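Long-range contacts in arylesterase (Sulfolobus solfataricus, PDB 5L2P), which hydrolyses aromatic esters, p-nitrophenyl fatty acid esters and aryl dialkyl phosphates such as paraoxon: residues A[181-186]-A[249-254]; A[241-246]-A[269-274]; A[68-73]-A[101-106]. All coordinates share one frame; numbering follows the deposited sequence.

Contact 1: residues A[181-186]-A[249-254]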
ATOM      1  N   PRO A 181      21.608   8.941  -2.285  1.00 51.33           N
ATOM      2  CA  PRO A 181      20.763   9.424  -1.201  1.00 49.67           C
ATOM      3  C   PRO A 181      20.106   8.274  -0.466  1.00 49.96           C
ATOM      4  O   PRO A 181      19.333   7.501  -1.049  1.00 50.86           O
ATOM      5  CB  PRO A 181      19.724  10.293  -1.918  1.00 50.34           C
ATOM      6  CG  PRO A 181      19.686   9.784  -3.309  1.00 49.78           C
ATOM      7  CD  PRO A 181      20.960   9.074  -3.603  1.00 49.75           C
ATOM      8  N   VAL A 182      20.418   8.163   0.818  1.00 50.17           N
ATOM      9  CA  VAL A 182      19.831   7.153   1.668  1.00 47.60           C
ATOM     10  C   VAL A 182      18.776   7.838   2.542  1.00 49.82           C
ATOM     11  O   VAL A 182      19.015   8.881   3.162  1.00 52.08           O
ATOM     12  CB  VAL A 182      20.907   6.528   2.542  1.00 49.85           C
ATOM     13  CG1 VAL A 182      20.309   5.517   3.525  1.00 51.76           C
ATOM     14  CG2 VAL A 182      21.960   5.888   1.664  1.00 49.29           C
ATOM     15  N   VAL A 183      17.604   7.229   2.598  1.00 50.14           N
ATOM     16  CA  VAL A 183      16.453   7.796   3.279  1.00 50.08           C
ATOM     17  C   VAL A 183      16.349   9.337   3.187  1.00 48.37           C
ATOM     18  O   VAL A 183      16.057   9.999   4.170  1.00 49.04           O
ATOM     19  CB  VAL A 183      16.360   7.287   4.733  1.00 53.63           C
ATOM     20  CG1 VAL A 183      16.174   5.753   4.723  1.00 55.28           C
ATOM     21  CG2 VAL A 183      17.597   7.707   5.559  1.00 52.59           C
ATOM     22  N   PRO A 184      16.458   9.882   1.983  1.00 47.23           N
ATOM     23  CA  PRO A 184      16.447  11.311   1.817  1.00 47.80           C
ATOM     24  C   PRO A 184      15.134  12.054   2.079  1.00 48.29           C
ATOM     25  O   PRO A 184      14.030  11.510   1.883  1.00 52.51           O
ATOM     26  CB  PRO A 184      16.743  11.460   0.300  1.00 51.58           C
ATOM     27  CG  PRO A 184      16.075  10.285  -0.316  1.00 49.92           C
ATOM     28  CD  PRO A 184      16.261   9.172   0.685  1.00 50.53           C
ATOM     29  N   PHE A 185      15.276  13.318   2.469  1.00 45.99           N
ATOM     30  CA  PHE A 185      14.200  14.312   2.362  1.00 43.72           C
ATOM     31  C   PHE A 185      14.314  15.012   1.010  1.00 44.70           C
ATOM     32  O   PHE A 185      15.344  15.613   0.702  1.00 42.63           O
ATOM     33  CB  PHE A 185      14.308  15.335   3.497  1.00 41.91           C
ATOM     34  CG  PHE A 185      13.296  16.434   3.431  1.00 39.73           C
ATOM     35  CD1 PHE A 185      13.478  17.534   2.582  1.00 39.55           C
ATOM     36  CD2 PHE A 185      12.147  16.387   4.202  1.00 38.30           C
ATOM     37  CE1 PHE A 185      12.534  18.567   2.527  1.00 37.33           C
ATOM     38  CE2 PHE A 185      11.206  17.416   4.126  1.00 37.45           C
ATOM     39  CZ  PHE A 185      11.412  18.499   3.287  1.00 36.67           C
ATOM     40  N   VAL A 186      13.240  14.967   0.217  1.00 45.14           N
ATOM     41  CA  VAL A 186      13.226  15.601  -1.116  1.00 45.24           C
ATOM     42  C   VAL A 186      12.025  16.502  -1.379  1.00 47.34           C
ATOM     43  O   VAL A 186      11.957  17.138  -2.428  1.00 52.04           O
ATOM     44  CB  VAL A 186      13.272  14.552  -2.232  1.00 44.95           C
ATOM     45  CG1 VAL A 186      14.608  13.854  -2.234  1.00 45.43           C
ATOM     46  CG2 VAL A 186      12.146  13.519  -2.122  1.00 43.82           C
ATOM     47  N   GLU A 249      11.009   0.885   5.193  1.00 38.43           N
ATOM     48  CA  GLU A 249       9.566   0.640   5.189  1.00 39.66           C
ATOM     49  C   GLU A 249       8.761   1.475   6.177  1.00 39.28           C
ATOM     50  O   GLU A 249       7.688   2.013   5.835  1.00 44.65           O
ATOM     51  CB  GLU A 249       9.298  -0.858   5.406  1.00 40.59           C
ATOM     52  CG  GLU A 249       7.853  -1.285   5.379  1.00 41.03           C
ATOM     53  CD  GLU A 249       7.699  -2.757   5.627  1.00 44.79           C
ATOM     54  OE1 GLU A 249       8.729  -3.369   6.022  1.00 43.90           O
ATOM     55  OE2 GLU A 249       6.562  -3.314   5.404  1.00 49.19           O
ATOM     56  N   TYR A 250       9.239   1.596   7.401  1.00 41.55           N
ATOM     57  CA  TYR A 250       8.472   2.322   8.443  1.00 43.16           C
ATOM     58  C   TYR A 250       9.104   3.682   8.748  1.00 43.29           C
ATOM     59  O   TYR A 250       9.313   4.058   9.891  1.00 45.85           O
ATOM     60  CB  TYR A 250       8.350   1.439   9.682  1.00 44.32           C
ATOM     61  CG  TYR A 250       7.535   0.213   9.371  1.00 45.08           C
ATOM     62  CD1 TYR A 250       6.167   0.304   9.106  1.00 44.84           C
ATOM     63  CD2 TYR A 250       8.142  -1.019   9.274  1.00 46.91           C
ATOM     64  CE1 TYR A 250       5.438  -0.818   8.777  1.00 47.84           C
ATOM     65  CE2 TYR A 250       7.408  -2.148   8.968  1.00 49.26           C
ATOM     66  CZ  TYR A 250       6.055  -2.032   8.722  1.00 49.86           C
ATOM     67  OH  TYR A 250       5.299  -3.115   8.394  1.00 54.76           O
ATOM     68  N   ASP A 251       9.402   4.395   7.669  1.00 41.68           N
ATOM     69  CA  ASP A 251       9.996   5.695   7.657  1.00 40.61           C
ATOM     70  C   ASP A 251       8.975   6.624   7.042  1.00 41.88           C
ATOM     71  O   ASP A 251       8.413   6.317   5.997  1.00 43.24           O
ATOM     72  CB  ASP A 251      11.240   5.630   6.791  1.00 39.27           C
ATOM     73  CG  ASP A 251      12.031   6.951   6.741  1.00 40.06           C
ATOM     74  OD1 ASP A 251      11.491   8.031   7.089  1.00 38.33           O
ATOM     75  OD2 ASP A 251      13.218   6.866   6.325  1.00 40.71           O
ATOM     76  N   PRO A 252       8.709   7.763   7.686  1.00 43.52           N
ATOM     77  CA  PRO A 252       7.736   8.676   7.067  1.00 44.52           C
ATOM     78  C   PRO A 252       8.186   9.223   5.707  1.00 42.64           C
ATOM     79  O   PRO A 252       7.367   9.603   4.909  1.00 51.96           O
ATOM     80  CB  PRO A 252       7.569   9.790   8.119  1.00 44.43           C
ATOM     81  CG  PRO A 252       8.784   9.697   8.967  1.00 45.56           C
ATOM     82  CD  PRO A 252       9.136   8.239   8.997  1.00 44.37           C
ATOM     83  N   LEU A 253       9.473   9.254   5.452  1.00 42.30           N
ATOM     84  CA  LEU A 253      10.031   9.815   4.232  1.00 43.60           C
ATOM     85  C   LEU A 253      10.132   8.757   3.141  1.00 41.53           C
ATOM     86  O   LEU A 253      10.677   9.052   2.060  1.00 39.60           O
ATOM     87  CB  LEU A 253      11.457  10.390   4.491  1.00 44.66           C
ATOM     88  CG  LEU A 253      11.638  11.418   5.600  1.00 47.50           C
ATOM     89  CD1 LEU A 253      13.109  11.813   5.705  1.00 50.40           C
ATOM     90  CD2 LEU A 253      10.771  12.647   5.369  1.00 48.91           C
ATOM     91  N   ARG A 254       9.663   7.534   3.425  1.00 40.74           N
ATOM     92  CA  ARG A 254       9.762   6.427   2.463  1.00 40.05           C
ATOM     93  C   ARG A 254       9.203   6.764   1.096  1.00 41.03           C
ATOM     94  O   ARG A 254       9.865   6.574   0.088  1.00 42.57           O
ATOM     95  CB  ARG A 254       9.056   5.199   3.012  1.00 38.96           C
ATOM     96  CG  ARG A 254       9.116   3.933   2.151  1.00 37.61           C
ATOM     97  CD  ARG A 254       8.108   2.884   2.640  1.00 38.37           C
ATOM     98  NE  ARG A 254       6.741   3.273   2.305  1.00 38.93           N
ATOM     99  CZ  ARG A 254       5.648   2.765   2.836  1.00 40.41           C
ATOM    100  NH1 ARG A 254       5.725   1.834   3.762  1.00 42.41           N
ATOM    101  NH2 ARG A 254       4.459   3.200   2.418  1.00 41.25           N
TER
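Leu-253 carries most of this packing, set against the bend after strand 178-182. Its CG lies anti to the carbonyl carbon (chi1 -55°) and CD1 is anti to CA, which sends CD1 to 3.8 Å from the carbonyl O of Val-183, while CD2 meets CD2 of Phe-185 at 4.2 Å, obliquely to the ring. Phe-185 reaches it with CG anti to the backbone N. Alongside, CB and CG1 of Val-183 each lie 3.5 Å from OD2 of Asp-251, a van der Waals contact with one carboxylate oxygen of the inferred triad acid. Asp-251 has CG anti to its backbone N (chi1 -177°), and its two oxygens divide their tasks. OD1 caps the turn ahead of helix 254-266 by accepting from Leu-253 N at 2.9 Å in a nearly straight bond (168°), the donor standing above the carboxylate plane; OD2 is hydrogen-bonded to ND1 of His-281. The capping bond probably helps hold the carboxylate turned toward His-281. In this alpha/beta hydrolase fold the contact joins the triad-acid loop to that bend. Val-183 also packs near Ser-156, the inferred nucleophile, and on Ile-155 of strand 150-155, Leu-253 touches Met-195 of helix 193-197, and Phe-185 lies against Gln-256 of helix 254-266.

Contact 2: residues A[241-246]-A[269-274]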
ATOM      1  N   PRO A 241      23.362  12.325 -12.118  1.00 56.10           N
ATOM      2  CA  PRO A 241      24.198  11.145 -12.019  1.00 54.50           C
ATOM      3  C   PRO A 241      23.387   9.872 -11.753  1.00 50.84           C
ATOM      4  O   PRO A 241      22.334   9.910 -11.132  1.00 48.45           O
ATOM      5  CB  PRO A 241      25.172  11.476 -10.867  1.00 54.69           C
ATOM      6  CG  PRO A 241      24.680  12.692 -10.226  1.00 55.03           C
ATOM      7  CD  PRO A 241      23.714  13.361 -11.131  1.00 54.97           C
ATOM      8  N   GLN A 242      23.913   8.767 -12.225  1.00 50.99           N
ATOM      9  CA  GLN A 242      23.413   7.457 -11.865  1.00 54.31           C
ATOM     10  C   GLN A 242      23.152   7.372 -10.338  1.00 54.08           C
ATOM     11  O   GLN A 242      24.049   7.712  -9.507  1.00 59.08           O
ATOM     12  CB  GLN A 242      24.478   6.445 -12.313  1.00 59.19           C
ATOM     13  CG  GLN A 242      24.194   4.995 -12.000  1.00 62.34           C
ATOM     14  CD  GLN A 242      25.313   4.083 -12.495  1.00 64.43           C
ATOM     15  OE1 GLN A 242      26.389   4.557 -12.897  1.00 63.37           O
ATOM     16  NE2 GLN A 242      25.058   2.767 -12.484  1.00 64.65           N
ATOM     17  N   ALA A 243      21.963   6.900  -9.964  1.00 50.96           N
ATOM     18  CA  ALA A 243      21.516   6.953  -8.573  1.00 51.30           C
ATOM     19  C   ALA A 243      21.300   5.610  -7.884  1.00 50.76           C
ATOM     20  O   ALA A 243      20.814   4.674  -8.483  1.00 50.11           O
ATOM     21  CB  ALA A 243      20.239   7.761  -8.479  1.00 51.06           C
ATOM     22  N   ILE A 244      21.647   5.547  -6.611  1.00 51.74           N
ATOM     23  CA  ILE A 244      21.234   4.459  -5.747  1.00 50.50           C
ATOM     24  C   ILE A 244      20.415   5.080  -4.615  1.00 50.57           C
ATOM     25  O   ILE A 244      20.974   5.645  -3.697  1.00 50.77           O
ATOM     26  CB  ILE A 244      22.449   3.709  -5.178  1.00 51.78           C
ATOM     27  CG1 ILE A 244      23.259   3.116  -6.327  1.00 54.20           C
ATOM     28  CG2 ILE A 244      22.017   2.607  -4.218  1.00 52.57           C
ATOM     29  CD1 ILE A 244      24.633   2.599  -5.956  1.00 57.45           C
ATOM     30  N   VAL A 245      19.087   4.972  -4.691  1.00 49.91           N
ATOM     31  CA  VAL A 245      18.172   5.478  -3.649  1.00 47.14           C
ATOM     32  C   VAL A 245      17.694   4.362  -2.730  1.00 47.04           C
ATOM     33  O   VAL A 245      17.186   3.352  -3.166  1.00 45.51           O
ATOM     34  CB  VAL A 245      16.961   6.202  -4.237  1.00 45.05           C
ATOM     35  CG1 VAL A 245      16.138   6.865  -3.166  1.00 44.85           C
ATOM     36  CG2 VAL A 245      17.399   7.250  -5.239  1.00 45.72           C
ATOM     37  N   VAL A 246      17.888   4.569  -1.428  1.00 46.42           N
ATOM     38  CA  VAL A 246      17.565   3.556  -0.442  1.00 45.24           C
ATOM     39  C   VAL A 246      16.521   4.129   0.502  1.00 44.66           C
ATOM     40  O   VAL A 246      16.652   5.266   0.937  1.00 47.91           O
ATOM     41  CB  VAL A 246      18.803   3.123   0.341  1.00 47.67           C
ATOM     42  CG1 VAL A 246      18.475   1.985   1.323  1.00 50.05           C
ATOM     43  CG2 VAL A 246      19.869   2.667  -0.618  1.00 48.38           C
ATOM     44  N   VAL A 269      17.668   8.579 -16.213  1.00 49.69           N
ATOM     45  CA  VAL A 269      18.854   8.318 -15.382  1.00 48.01           C
ATOM     46  C   VAL A 269      18.855   6.875 -14.877  1.00 47.22           C
ATOM     47  O   VAL A 269      17.907   6.451 -14.230  1.00 45.30           O
ATOM     48  CB  VAL A 269      18.870   9.284 -14.170  1.00 47.81           C
ATOM     49  CG1 VAL A 269      20.058   8.979 -13.274  1.00 47.07           C
ATOM     50  CG2 VAL A 269      18.893  10.737 -14.645  1.00 46.57           C
ATOM     51  N   PRO A 270      19.904   6.103 -15.172  1.00 49.01           N
ATOM     52  CA  PRO A 270      19.978   4.737 -14.599  1.00 51.12           C
ATOM     53  C   PRO A 270      20.029   4.746 -13.032  1.00 52.89           C
ATOM     54  O   PRO A 270      20.867   5.406 -12.412  1.00 51.09           O
ATOM     55  CB  PRO A 270      21.259   4.147 -15.195  1.00 51.98           C
ATOM     56  CG  PRO A 270      21.871   5.189 -16.046  1.00 51.07           C
ATOM     57  CD  PRO A 270      21.111   6.478 -15.904  1.00 50.21           C
ATOM     58  N   THR A 271      19.099   4.008 -12.433  1.00 57.60           N
ATOM     59  CA  THR A 271      18.744   4.112 -11.035  1.00 55.20           C
ATOM     60  C   THR A 271      18.419   2.741 -10.481  1.00 52.15           C
ATOM     61  O   THR A 271      17.703   1.963 -11.060  1.00 53.93           O
ATOM     62  CB  THR A 271      17.474   4.982 -10.833  1.00 59.38           C
ATOM     63  OG1 THR A 271      17.663   6.270 -11.408  1.00 65.75           O
ATOM     64  CG2 THR A 271      17.169   5.246  -9.404  1.00 60.72           C
ATOM     65  N   LEU A 272      18.978   2.469  -9.313  1.00 51.14           N
ATOM     66  CA  LEU A 272      18.566   1.385  -8.451  1.00 48.39           C
ATOM     67  C   LEU A 272      17.884   2.015  -7.256  1.00 48.14           C
ATOM     68  O   LEU A 272      18.276   3.014  -6.748  1.00 53.00           O
ATOM     69  CB  LEU A 272      19.764   0.552  -8.046  1.00 47.83           C
ATOM     70  CG  LEU A 272      19.465  -0.658  -7.195  1.00 48.19           C
ATOM     71  CD1 LEU A 272      18.810  -1.766  -8.001  1.00 46.89           C
ATOM     72  CD2 LEU A 272      20.771  -1.155  -6.547  1.00 49.31           C
ATOM     73  N   SER A 273      16.798   1.432  -6.836  1.00 49.51           N
ATOM     74  CA  SER A 273      15.992   1.908  -5.749  1.00 47.28           C
ATOM     75  C   SER A 273      15.511   0.689  -5.007  1.00 45.90           C
ATOM     76  O   SER A 273      14.869  -0.200  -5.559  1.00 47.15           O
ATOM     77  CB  SER A 273      14.795   2.688  -6.281  1.00 50.15           C
ATOM     78  OG  SER A 273      13.908   3.027  -5.231  1.00 52.79           O
ATOM     79  N   PHE A 274      15.837   0.604  -3.740  1.00 46.11           N
ATOM     80  CA  PHE A 274      15.315  -0.514  -2.960  1.00 46.15           C
ATOM     81  C   PHE A 274      14.863  -0.030  -1.624  1.00 44.08           C
ATOM     82  O   PHE A 274      15.306   0.998  -1.173  1.00 46.42           O
ATOM     83  CB  PHE A 274      16.301  -1.692  -2.845  1.00 46.55           C
ATOM     84  CG  PHE A 274      17.610  -1.336  -2.252  1.00 47.68           C
ATOM     85  CD1 PHE A 274      18.639  -0.879  -3.045  1.00 48.10           C
ATOM     86  CD2 PHE A 274      17.830  -1.511  -0.889  1.00 49.35           C
ATOM     87  CE1 PHE A 274      19.852  -0.543  -2.491  1.00 49.03           C
ATOM     88  CE2 PHE A 274      19.032  -1.188  -0.316  1.00 50.40           C
ATOM     89  CZ  PHE A 274      20.045  -0.692  -1.109  1.00 51.39           C
TER
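Two neighbouring parallel strands, 242-248 and 271-276, pair at one margin of the chain's central sheet, as the strands of a beta-alpha-beta unit whose crossover is helix 254-266. The axes of segments 242-246 and 271-274 approach to 4.8 Å and are inclined by 3°. Four backbone hydrogen bonds alternate between them: Ala-243 and Val-245 donate to Pro-270 and Leu-272, and Leu-272 and Phe-274 donate back to Ala-243 and Val-245. The bond from Phe-274 N to Val-245 O, 3.1 Å long, lies nearly along the C=O axis (170°).

Phe-274 dominates the side-chain contacts. Its CG sits in the crowded position between backbone N and carbonyl carbon (chi1 57°), which lays the ring over Val-246: CB of the valine stands over one face, and Val-246 CG2 comes 3.4 Å from Phe-274 CZ. Ile-244 CG2 reaches Phe-274 CE1 obliquely at 4.2 Å. At the start, Thr-271 OG1 turns back to bond Val-269 O (2.8 Å), leaving its CG2 beside Ala-243 CB.

Ala-243, Thr-271 and Ser-273 face helix 254-266, whereas Ile-244, Leu-272 and Phe-274 pack on helix 287-305. Strand 178-182 flanks 242-248, and at Phe-274 the sheet runs on, antiparallel, into a neighbouring subunit.

Contact 3: residues A[68-73]-A[101-106]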
ATOM      1  N   SER A  68      41.185   7.081   4.472  1.00 52.67           N
ATOM      2  CA  SER A  68      41.854   6.187   3.552  1.00 53.55           C
ATOM      3  C   SER A  68      41.548   4.766   3.954  1.00 54.04           C
ATOM      4  O   SER A  68      41.659   4.449   5.121  1.00 52.59           O
ATOM      5  CB  SER A  68      43.350   6.378   3.611  1.00 56.46           C
ATOM      6  OG  SER A  68      43.691   7.708   3.364  1.00 59.89           O
ATOM      7  N   PRO A  69      41.158   3.905   2.984  1.00 54.06           N
ATOM      8  CA  PRO A  69      40.734   2.551   3.322  1.00 54.98           C
ATOM      9  C   PRO A  69      41.883   1.658   3.762  1.00 58.09           C
ATOM     10  O   PRO A  69      43.031   1.984   3.542  1.00 60.88           O
ATOM     11  CB  PRO A  69      40.126   2.041   2.006  1.00 54.02           C
ATOM     12  CG  PRO A  69      40.868   2.763   0.960  1.00 53.45           C
ATOM     13  CD  PRO A  69      41.110   4.134   1.532  1.00 52.76           C
ATOM     14  N   ILE A  70      41.557   0.542   4.398  1.00 60.48           N
ATOM     15  CA  ILE A  70      42.532  -0.478   4.760  1.00 63.04           C
ATOM     16  C   ILE A  70      43.259  -0.961   3.520  1.00 64.29           C
ATOM     17  O   ILE A  70      44.469  -1.108   3.529  1.00 62.99           O
ATOM     18  CB  ILE A  70      41.852  -1.708   5.435  1.00 64.78           C
ATOM     19  CG1 ILE A  70      41.299  -1.347   6.810  1.00 66.07           C
ATOM     20  CG2 ILE A  70      42.823  -2.858   5.610  1.00 66.75           C
ATOM     21  CD1 ILE A  70      42.356  -1.054   7.872  1.00 68.47           C
ATOM     22  N   LYS A  71      42.496  -1.232   2.463  1.00 68.35           N
ATOM     23  CA  LYS A  71      43.043  -1.645   1.165  1.00 71.14           C
ATOM     24  C   LYS A  71      42.448  -0.728   0.105  1.00 71.93           C
ATOM     25  O   LYS A  71      41.223  -0.712  -0.095  1.00 76.47           O
ATOM     26  CB  LYS A  71      42.696  -3.117   0.833  1.00 74.06           C
ATOM     27  CG  LYS A  71      42.649  -4.053   2.042  1.00 78.08           C
ATOM     28  CD  LYS A  71      42.998  -5.524   1.722  1.00 83.31           C
ATOM     29  CE  LYS A  71      43.451  -6.342   2.951  1.00 85.04           C
ATOM     30  NZ  LYS A  71      42.329  -6.806   3.841  1.00 85.92           N
ATOM     31  N   ARG A  72      43.307   0.011  -0.592  1.00 69.66           N
ATOM     32  CA  ARG A  72      42.871   0.909  -1.649  1.00 68.22           C
ATOM     33  C   ARG A  72      43.088   0.265  -3.017  1.00 68.68           C
ATOM     34  O   ARG A  72      44.211   0.027  -3.394  1.00 71.21           O
ATOM     35  CB  ARG A  72      43.657   2.204  -1.558  1.00 69.13           C
ATOM     36  CG  ARG A  72      43.061   3.359  -2.333  1.00 69.71           C
ATOM     37  CD  ARG A  72      43.923   4.602  -2.230  1.00 73.22           C
ATOM     38  NE  ARG A  72      43.348   5.671  -3.037  1.00 77.85           N
ATOM     39  CZ  ARG A  72      43.807   6.911  -3.114  1.00 80.74           C
ATOM     40  NH1 ARG A  72      44.867   7.270  -2.412  1.00 84.30           N
ATOM     41  NH2 ARG A  72      43.203   7.797  -3.909  1.00 84.41           N
ATOM     42  N   THR A  73      42.013  -0.006  -3.750  1.00 62.75           N
ATOM     43  CA  THR A  73      42.104  -0.697  -5.035  1.00 62.08           C
ATOM     44  C   THR A  73      41.526   0.109  -6.209  1.00 65.25           C
ATOM     45  O   THR A  73      41.493  -0.408  -7.338  1.00 63.43           O
ATOM     46  CB  THR A  73      41.350  -2.021  -5.000  1.00 60.91           C
ATOM     47  OG1 THR A  73      39.979  -1.766  -4.664  1.00 60.41           O
ATOM     48  CG2 THR A  73      41.949  -2.944  -3.988  1.00 60.71           C
ATOM     49  N   LEU A 101      32.146   2.510   4.789  1.00 51.70           N
ATOM     50  CA  LEU A 101      31.927   2.846   3.390  1.00 53.35           C
ATOM     51  C   LEU A 101      33.228   2.854   2.611  1.00 53.09           C
ATOM     52  O   LEU A 101      33.313   2.304   1.486  1.00 55.95           O
ATOM     53  CB  LEU A 101      31.206   4.194   3.258  1.00 54.59           C
ATOM     54  CG  LEU A 101      30.831   4.634   1.822  1.00 54.16           C
ATOM     55  CD1 LEU A 101      29.828   3.712   1.141  1.00 53.90           C
ATOM     56  CD2 LEU A 101      30.303   6.043   1.917  1.00 54.60           C
ATOM     57  N   SER A 102      34.226   3.468   3.219  1.00 51.90           N
ATOM     58  CA  SER A 102      35.580   3.527   2.665  1.00 53.16           C
ATOM     59  C   SER A 102      36.165   2.133   2.419  1.00 53.12           C
ATOM     60  O   SER A 102      36.738   1.871   1.379  1.00 54.67           O
ATOM     61  CB  SER A 102      36.492   4.323   3.625  1.00 54.49           C
ATOM     62  OG  SER A 102      37.808   4.482   3.100  1.00 58.64           O
ATOM     63  N   ASN A 103      36.030   1.249   3.398  1.00 53.29           N
ATOM     64  CA  ASN A 103      36.584  -0.098   3.296  1.00 54.20           C
ATOM     65  C   ASN A 103      35.863  -0.932   2.260  1.00 55.25           C
ATOM     66  O   ASN A 103      36.481  -1.714   1.570  1.00 52.52           O
ATOM     67  CB  ASN A 103      36.538  -0.793   4.655  1.00 54.99           C
ATOM     68  CG  ASN A 103      37.548  -0.214   5.650  1.00 56.43           C
ATOM     69  OD1 ASN A 103      38.542   0.381   5.261  1.00 55.67           O
ATOM     70  ND2 ASN A 103      37.295  -0.403   6.940  1.00 57.72           N
ATOM     71  N   SER A 104      34.543  -0.753   2.158  1.00 59.32           N
ATOM     72  CA  SER A 104      33.717  -1.493   1.204  1.00 58.99           C
ATOM     73  C   SER A 104      33.977  -1.008  -0.214  1.00 62.36           C
ATOM     74  O   SER A 104      34.108  -1.804  -1.132  1.00 60.33           O
ATOM     75  CB  SER A 104      32.251  -1.283   1.500  1.00 60.35           C
ATOM     76  OG  SER A 104      31.910  -1.806   2.755  1.00 65.24           O
ATOM     77  N   CYS A 105      34.027   0.313  -0.383  1.00 64.98           N
ATOM     78  CA  CYS A 105      34.378   0.926  -1.666  1.00 66.12           C
ATOM     79  C   CYS A 105      35.827   0.678  -2.057  1.00 64.46           C
ATOM     80  O   CYS A 105      36.153   0.675  -3.246  1.00 64.36           O
ATOM     81  CB  CYS A 105      34.183   2.442  -1.603  1.00 68.32           C
ATOM     82  SG  CYS A 105      32.457   2.927  -1.530  1.00 79.03           S
ATOM     83  N   GLU A 106      36.692   0.525  -1.051  1.00 61.09           N
ATOM     84  CA  GLU A 106      38.135   0.422  -1.222  1.00 58.61           C
ATOM     85  C   GLU A 106      38.662   1.675  -1.896  1.00 57.54           C
ATOM     86  O   GLU A 106      39.486   1.625  -2.837  1.00 58.05           O
ATOM     87  CB  GLU A 106      38.503  -0.850  -1.988  1.00 60.64           C
ATOM     88  CG  GLU A 106      38.151  -2.106  -1.207  1.00 62.66           C
ATOM     89  CD  GLU A 106      38.311  -3.382  -2.019  1.00 65.05           C
ATOM     90  OE1 GLU A 106      39.209  -3.428  -2.903  1.00 64.12           O
ATOM     91  OE2 GLU A 106      37.512  -4.326  -1.770  1.00 65.19           O
TER
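Hydrogen bonds hold the surface loop 68-73 to the end of helix 95-105 at two places, away from the active site. Asn-103, with CG anti to the carbonyl carbon (chi1 -71°), turns OD1 to Ile-70 N, 3.1 Å away in an almost straight bond (171°) whose donor stands above the amide plane; its ND2 is held by Pro-46 O. Three residues on, the chain leaves the helix at Glu-106, with positive phi, and its carbonyl and carboxylate both grip Thr-73. The carbonyl O receives Thr-73 N at 3.1 Å on a lone pair, and OE1 accepts from Thr-73 OG1. The threonine hydroxyl occupies the crowded position between backbone N and carbonyl carbon (chi1 58°), next to the carboxylate. OE2 forms a salt bridge with Lys-302. An alanine in place of Glu-106 would remove the carboxylate and so probably loosen Thr-73 and the tie to Lys-302.

Van der Waals contacts fill the interval. Pro-69 CB lies 3.4 Å from Ser-102 O, and Glu-106 CB approaches Lys-71 O at 3.3 Å.

The loop leads from strand 61-68 towards strand 77-81. Behind the helix end, Leu-101 and Cys-105 pack on helix 287-305, and Ser-102 touches Val-109 of strand 108-112.

In the fold
Contacts 1 and 2 are buried and share the central sheet: strand 178-182, which ends in 181-186, neighbours strand 242-248, and Val-183 N lies 2.7 Å from Val-246 O, a probable hydrogen bond. Both also involve the chain around helix 254-266, contact 1 at its start and contact 2 on the strands it connects. Contact 3 lies apart, its centre about 27 Å from that of contact 1 and about 22 Å from that of contact 2, and is partly exposed. Chemistry follows place: regular backbone pairing in contact 2, mostly van der Waals packing beside the inferred catalytic acid in contact 1, and a mix of side-chain and backbone hydrogen bonds pinning a loop in contact 3. Helix 287-305 reaches both contacts 2 and 3.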